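Local coordinates for protein endoglucanase E-5 (Thermobifida fusca, PDB 2CKS) that catalyses the endohydrolysis of beta-1,4-glucosidic linkages in cellulose, lichenin and cereal beta-glucans through its family 5 glycoside hydrolase catalytic domain, at residues Ala57-Tyr71 with Leu94-Gly106. Residues are numbered along the deposited sequence; the frame is centred on the assembly and turned at random.
Sequences ADIIRLSMYIQEDGY and LYVIVDWHILTPG
Strands 59-65 and 95-101 run parallel, their axes 20° apart, joined by seven backbone hydrogen bonds from Tyr-95 N to Asp-58 O through His-101 N to Met-64 O. Inside the barrel, Asp-99 OD1 accepts two hydrogen bonds: Ser-63 OG reaches its anti lone pair at 2.9 Å, and His-101 ND1 donates from the syn side at 2.6 Å. The extended Arg-61 lays its guanidinium flat against this carboxylate, the planes 11° apart; NH2 stands 3.2 Å from Asp-99 OD1 in a salt bridge of charge alone, because no N-H points at the oxygen. The N-H groups of Arg-61 turn instead to Glu-135, Asn-138 and Glu-231, which places this buried cluster beside the probable nucleophile. Toward the C-terminal ends of the strands, His-101 CD2 sits over the face of the Tyr-65 ring, 3.4 Å from Tyr-65 CE1, and one water bridges His-101 NE2 and Tyr-65 OH. On the outer face of the sheet, Trp-100 receives Ile-66 CD1, from the loop after strand 59-65, over its six-membered ring in a CH-pi contact, 3.3 Å from the centroid. Trp-100 swings out with CG anti to its N (chi1 -172°), meeting Met-64 CE at CZ3 and turning an edge to the face of Tyr-71. Helix 75-90, in the crossover connection of this beta-alpha-beta unit of the TIM barrel, covers Leu-62, Met-64 and Val-96, while Phe-228 of strand 227-233 packs on Ile-59 and Ile-97 within the barrel.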
# COMPACT_ATOMS: atom_id res chain seq x y z
N ALA A 57 13.36 -2.41 -4.90
CA ALA A 57 11.95 -2.58 -4.53
C ALA A 57 11.25 -3.49 -5.54
O ALA A 57 11.56 -3.45 -6.72
CB ALA A 57 11.26 -1.25 -4.48
N ASP A 58 10.32 -4.30 -5.05
CA ASP A 58 9.44 -5.11 -5.90
C ASP A 58 8.19 -4.37 -6.36
O ASP A 58 7.58 -4.71 -7.37
CB ASP A 58 8.94 -6.33 -5.13
CG ASP A 58 10.04 -7.24 -4.69
OD1 ASP A 58 10.86 -7.61 -5.55
OD2 ASP A 58 10.16 -7.65 -3.50
N ILE A 59 7.79 -3.36 -5.58
CA ILE A 59 6.46 -2.80 -5.67
C ILE A 59 6.47 -1.36 -5.17
O ILE A 59 7.26 -1.00 -4.28
CB ILE A 59 5.50 -3.72 -4.84
CG1 ILE A 59 4.03 -3.31 -4.97
CG2 ILE A 59 5.90 -3.76 -3.39
CD1 ILE A 59 3.09 -4.45 -4.58
N ILE A 60 5.61 -0.55 -5.76
CA ILE A 60 5.39 0.83 -5.35
C ILE A 60 3.90 1.03 -5.16
O ILE A 60 3.09 0.61 -6.00
CB ILE A 60 5.96 1.85 -6.38
CG1 ILE A 60 5.81 3.29 -5.86
CG2 ILE A 60 5.31 1.71 -7.74
CD1 ILE A 60 6.56 4.31 -6.64
N ARG A 61 3.53 1.65 -4.06
CA ARG A 61 2.16 2.03 -3.81
C ARG A 61 2.00 3.51 -4.12
O ARG A 61 2.73 4.35 -3.58
CB ARG A 61 1.82 1.73 -2.36
CG ARG A 61 0.47 2.20 -1.89
CD ARG A 61 0.39 1.92 -0.44
NE ARG A 61 -0.88 2.09 0.24
CZ ARG A 61 -1.07 2.90 1.27
NH1 ARG A 61 -0.15 3.75 1.69
NH2 ARG A 61 -2.23 2.88 1.88
N LEU A 62 1.07 3.81 -5.02
CA LEU A 62 0.79 5.17 -5.44
C LEU A 62 -0.38 5.73 -4.62
O LEU A 62 -1.53 5.37 -4.84
CB LEU A 62 0.45 5.19 -6.93
CG LEU A 62 1.51 4.57 -7.85
CD1 LEU A 62 0.99 4.49 -9.28
CD2 LEU A 62 2.81 5.34 -7.80
N SER A 63 -0.07 6.59 -3.66
CA SER A 63 -1.05 7.04 -2.69
C SER A 63 -1.70 8.33 -3.17
O SER A 63 -1.05 9.37 -3.24
CB SER A 63 -0.40 7.24 -1.32
OG SER A 63 0.03 5.99 -0.80
N MET A 64 -2.97 8.23 -3.51
CA MET A 64 -3.74 9.38 -3.97
C MET A 64 -4.82 9.71 -2.96
O MET A 64 -5.85 9.04 -2.88
CB MET A 64 -4.38 9.07 -5.32
CG MET A 64 -5.15 10.25 -5.93
SD MET A 64 -5.89 9.83 -7.50
CE MET A 64 -7.26 8.80 -6.94
N TYR A 65 -4.58 10.75 -2.17
CA TYR A 65 -5.60 11.29 -1.28
C TYR A 65 -6.76 11.80 -2.11
O TYR A 65 -6.59 12.21 -3.26
CB TYR A 65 -5.06 12.45 -0.46
CG TYR A 65 -4.17 12.11 0.71
CD1 TYR A 65 -2.91 11.56 0.52
CD2 TYR A 65 -4.58 12.39 2.01
CE1 TYR A 65 -2.08 11.29 1.59
CE2 TYR A 65 -3.75 12.11 3.09
CZ TYR A 65 -2.50 11.57 2.87
OH TYR A 65 -1.67 11.29 3.92
N ILE A 66 -7.95 11.77 -1.53
CA ILE A 66 -9.17 12.22 -2.21
C ILE A 66 -9.56 13.60 -1.68
O ILE A 66 -9.74 14.53 -2.46
CB ILE A 66 -10.31 11.18 -2.01
CG1 ILE A 66 -9.79 9.74 -2.20
CG2 ILE A 66 -11.47 11.50 -2.95
CD1 ILE A 66 -9.13 9.47 -3.51
N GLN A 67 -9.66 13.71 -0.37
CA GLN A 67 -9.77 14.99 0.31
C GLN A 67 -8.35 15.53 0.54
O GLN A 67 -7.41 15.07 -0.11
CB GLN A 67 -10.58 14.82 1.60
CG GLN A 67 -12.08 14.72 1.34
CD GLN A 67 -12.51 13.42 0.67
OE1 GLN A 67 -12.20 12.33 1.15
NE2 GLN A 67 -13.24 13.54 -0.44
N GLU A 68 -8.19 16.52 1.42
CA GLU A 68 -6.87 17.09 1.74
C GLU A 68 -6.14 17.56 0.48
O GLU A 68 -4.94 17.31 0.30
CB GLU A 68 -6.05 16.10 2.59
CG GLU A 68 -6.81 15.66 3.84
CD GLU A 68 -6.01 14.75 4.75
OE1 GLU A 68 -4.90 15.15 5.20
OE2 GLU A 68 -6.50 13.64 5.04
N ASP A 69 -6.88 18.26 -0.38
CA ASP A 69 -6.37 18.85 -1.62
C ASP A 69 -6.01 17.83 -2.70
O ASP A 69 -5.29 18.15 -3.65
CB ASP A 69 -5.17 19.78 -1.33
CG ASP A 69 -5.55 20.94 -0.43
OD1 ASP A 69 -4.81 21.20 0.54
OD2 ASP A 69 -6.57 21.63 -0.62
N GLY A 70 -6.57 16.63 -2.57
CA GLY A 70 -6.30 15.55 -3.49
C GLY A 70 -7.30 15.47 -4.63
O GLY A 70 -7.73 16.48 -5.17
N TYR A 71 -7.65 14.24 -5.00
CA TYR A 71 -8.43 13.94 -6.19
C TYR A 71 -9.64 14.84 -6.40
O TYR A 71 -9.88 15.28 -7.52
CB TYR A 71 -8.84 12.46 -6.15
CG TYR A 71 -9.76 11.99 -7.25
CD1 TYR A 71 -9.25 11.37 -8.39
CD2 TYR A 71 -11.13 12.14 -7.14
CE1 TYR A 71 -10.11 10.92 -9.41
CE2 TYR A 71 -11.99 11.70 -8.14
CZ TYR A 71 -11.48 11.09 -9.25
OH TYR A 71 -12.36 10.66 -10.23
N LEU A 94 8.27 -2.74 -11.81
CA LEU A 94 7.64 -2.76 -10.50
C LEU A 94 6.17 -3.14 -10.54
O LEU A 94 5.44 -2.73 -11.44
CB LEU A 94 7.73 -1.39 -9.85
CG LEU A 94 9.12 -0.80 -9.65
CD1 LEU A 94 9.00 0.65 -9.17
CD2 LEU A 94 9.88 -1.66 -8.67
N TYR A 95 5.74 -3.89 -9.54
CA TYR A 95 4.32 -4.00 -9.23
C TYR A 95 3.84 -2.65 -8.73
O TYR A 95 4.62 -1.86 -8.20
CB TYR A 95 4.06 -5.11 -8.20
CG TYR A 95 4.33 -6.45 -8.82
CD1 TYR A 95 5.58 -7.05 -8.73
CD2 TYR A 95 3.35 -7.10 -9.55
CE1 TYR A 95 5.83 -8.26 -9.34
CE2 TYR A 95 3.60 -8.30 -10.16
CZ TYR A 95 4.83 -8.88 -10.05
OH TYR A 95 5.11 -10.08 -10.67
N VAL A 96 2.56 -2.39 -8.92
CA VAL A 96 1.99 -1.11 -8.53
C VAL A 96 0.72 -1.34 -7.75
O VAL A 96 -0.13 -2.11 -8.19
CB VAL A 96 1.62 -0.26 -9.74
CG1 VAL A 96 1.09 1.10 -9.29
CG2 VAL A 96 2.81 -0.08 -10.62
N ILE A 97 0.60 -0.69 -6.60
CA ILE A 97 -0.67 -0.63 -5.89
C ILE A 97 -1.28 0.73 -6.13
O ILE A 97 -0.66 1.75 -5.84
CB ILE A 97 -0.47 -0.83 -4.39
CG1 ILE A 97 0.19 -2.18 -4.13
CG2 ILE A 97 -1.81 -0.70 -3.67
CD1 ILE A 97 0.55 -2.41 -2.69
N VAL A 98 -2.50 0.74 -6.65
CA VAL A 98 -3.24 1.98 -6.84
C VAL A 98 -4.05 2.20 -5.57
O VAL A 98 -4.99 1.45 -5.29
CB VAL A 98 -4.16 1.88 -8.05
CG1 VAL A 98 -4.98 3.17 -8.23
CG2 VAL A 98 -3.33 1.58 -9.30
N ASP A 99 -3.65 3.21 -4.81
CA ASP A 99 -4.18 3.45 -3.47
C ASP A 99 -5.16 4.62 -3.46
O ASP A 99 -4.78 5.78 -3.56
CB ASP A 99 -3.03 3.66 -2.49
CG ASP A 99 -3.47 4.26 -1.17
OD1 ASP A 99 -2.64 4.95 -0.55
OD2 ASP A 99 -4.60 4.08 -0.67
N TRP A 100 -6.43 4.27 -3.35
CA TRP A 100 -7.52 5.21 -3.11
C TRP A 100 -7.45 5.63 -1.64
O TRP A 100 -7.97 4.96 -0.76
CB TRP A 100 -8.83 4.49 -3.45
CG TRP A 100 -10.03 5.36 -3.44
CD1 TRP A 100 -11.02 5.39 -2.50
CD2 TRP A 100 -10.39 6.33 -4.42
NE1 TRP A 100 -11.98 6.31 -2.84
CE2 TRP A 100 -11.61 6.91 -4.02
CE3 TRP A 100 -9.81 6.77 -5.62
CZ2 TRP A 100 -12.24 7.90 -4.76
CZ3 TRP A 100 -10.43 7.74 -6.35
CH2 TRP A 100 -11.64 8.30 -5.93
N HIS A 101 -6.76 6.74 -1.40
CA HIS A 101 -6.23 7.04 -0.08
C HIS A 101 -7.20 7.84 0.77
O HIS A 101 -6.96 9.01 1.09
CB HIS A 101 -4.87 7.73 -0.18
CG HIS A 101 -4.06 7.66 1.07
ND1 HIS A 101 -3.21 6.62 1.35
CD2 HIS A 101 -3.97 8.52 2.11
CE1 HIS A 101 -2.62 6.84 2.52
NE2 HIS A 101 -3.06 7.99 3.00
N ILE A 102 -8.30 7.20 1.13
CA ILE A 102 -9.26 7.79 2.04
C ILE A 102 -8.71 7.76 3.45
O ILE A 102 -7.94 6.86 3.82
CB ILE A 102 -10.64 7.10 1.95
CG1 ILE A 102 -10.58 5.64 2.42
CG2 ILE A 102 -11.19 7.20 0.54
CD1 ILE A 102 -11.27 5.39 3.76
N LEU A 103 -9.07 8.78 4.23
CA LEU A 103 -8.61 8.91 5.60
C LEU A 103 -9.61 9.71 6.43
O LEU A 103 -10.11 9.23 7.44
CB LEU A 103 -7.23 9.57 5.61
CG LEU A 103 -6.59 9.80 6.98
CD1 LEU A 103 -6.54 8.51 7.80
CD2 LEU A 103 -5.19 10.39 6.82
N THR A 104 -9.88 10.94 5.98
CA THR A 104 -10.86 11.82 6.61
C THR A 104 -11.65 12.55 5.52
O THR A 104 -11.06 13.34 4.77
CB THR A 104 -10.16 12.89 7.51
OG1 THR A 104 -9.33 12.25 8.49
CG2 THR A 104 -11.19 13.67 8.33
N PRO A 105 -12.95 12.30 5.38
CA PRO A 105 -13.76 11.36 6.17
C PRO A 105 -13.34 9.89 6.11
O PRO A 105 -12.83 9.41 5.08
CB PRO A 105 -15.16 11.51 5.57
CG PRO A 105 -15.15 12.84 4.94
CD PRO A 105 -13.77 13.03 4.39
N GLY A 106 -13.59 9.19 7.20
CA GLY A 106 -13.16 7.81 7.38
C GLY A 106 -14.11 6.74 6.87
O GLY A 106 -13.72 5.58 6.79
O HOH W 1 -1.87 8.53 5.58
O HOH W 2 -8.33 11.40 1.35
O HOH W 3 -11.19 10.35 2.99
O HOH W 4 -8.52 12.58 3.86
O HOH W 5 -6.89 13.27 7.83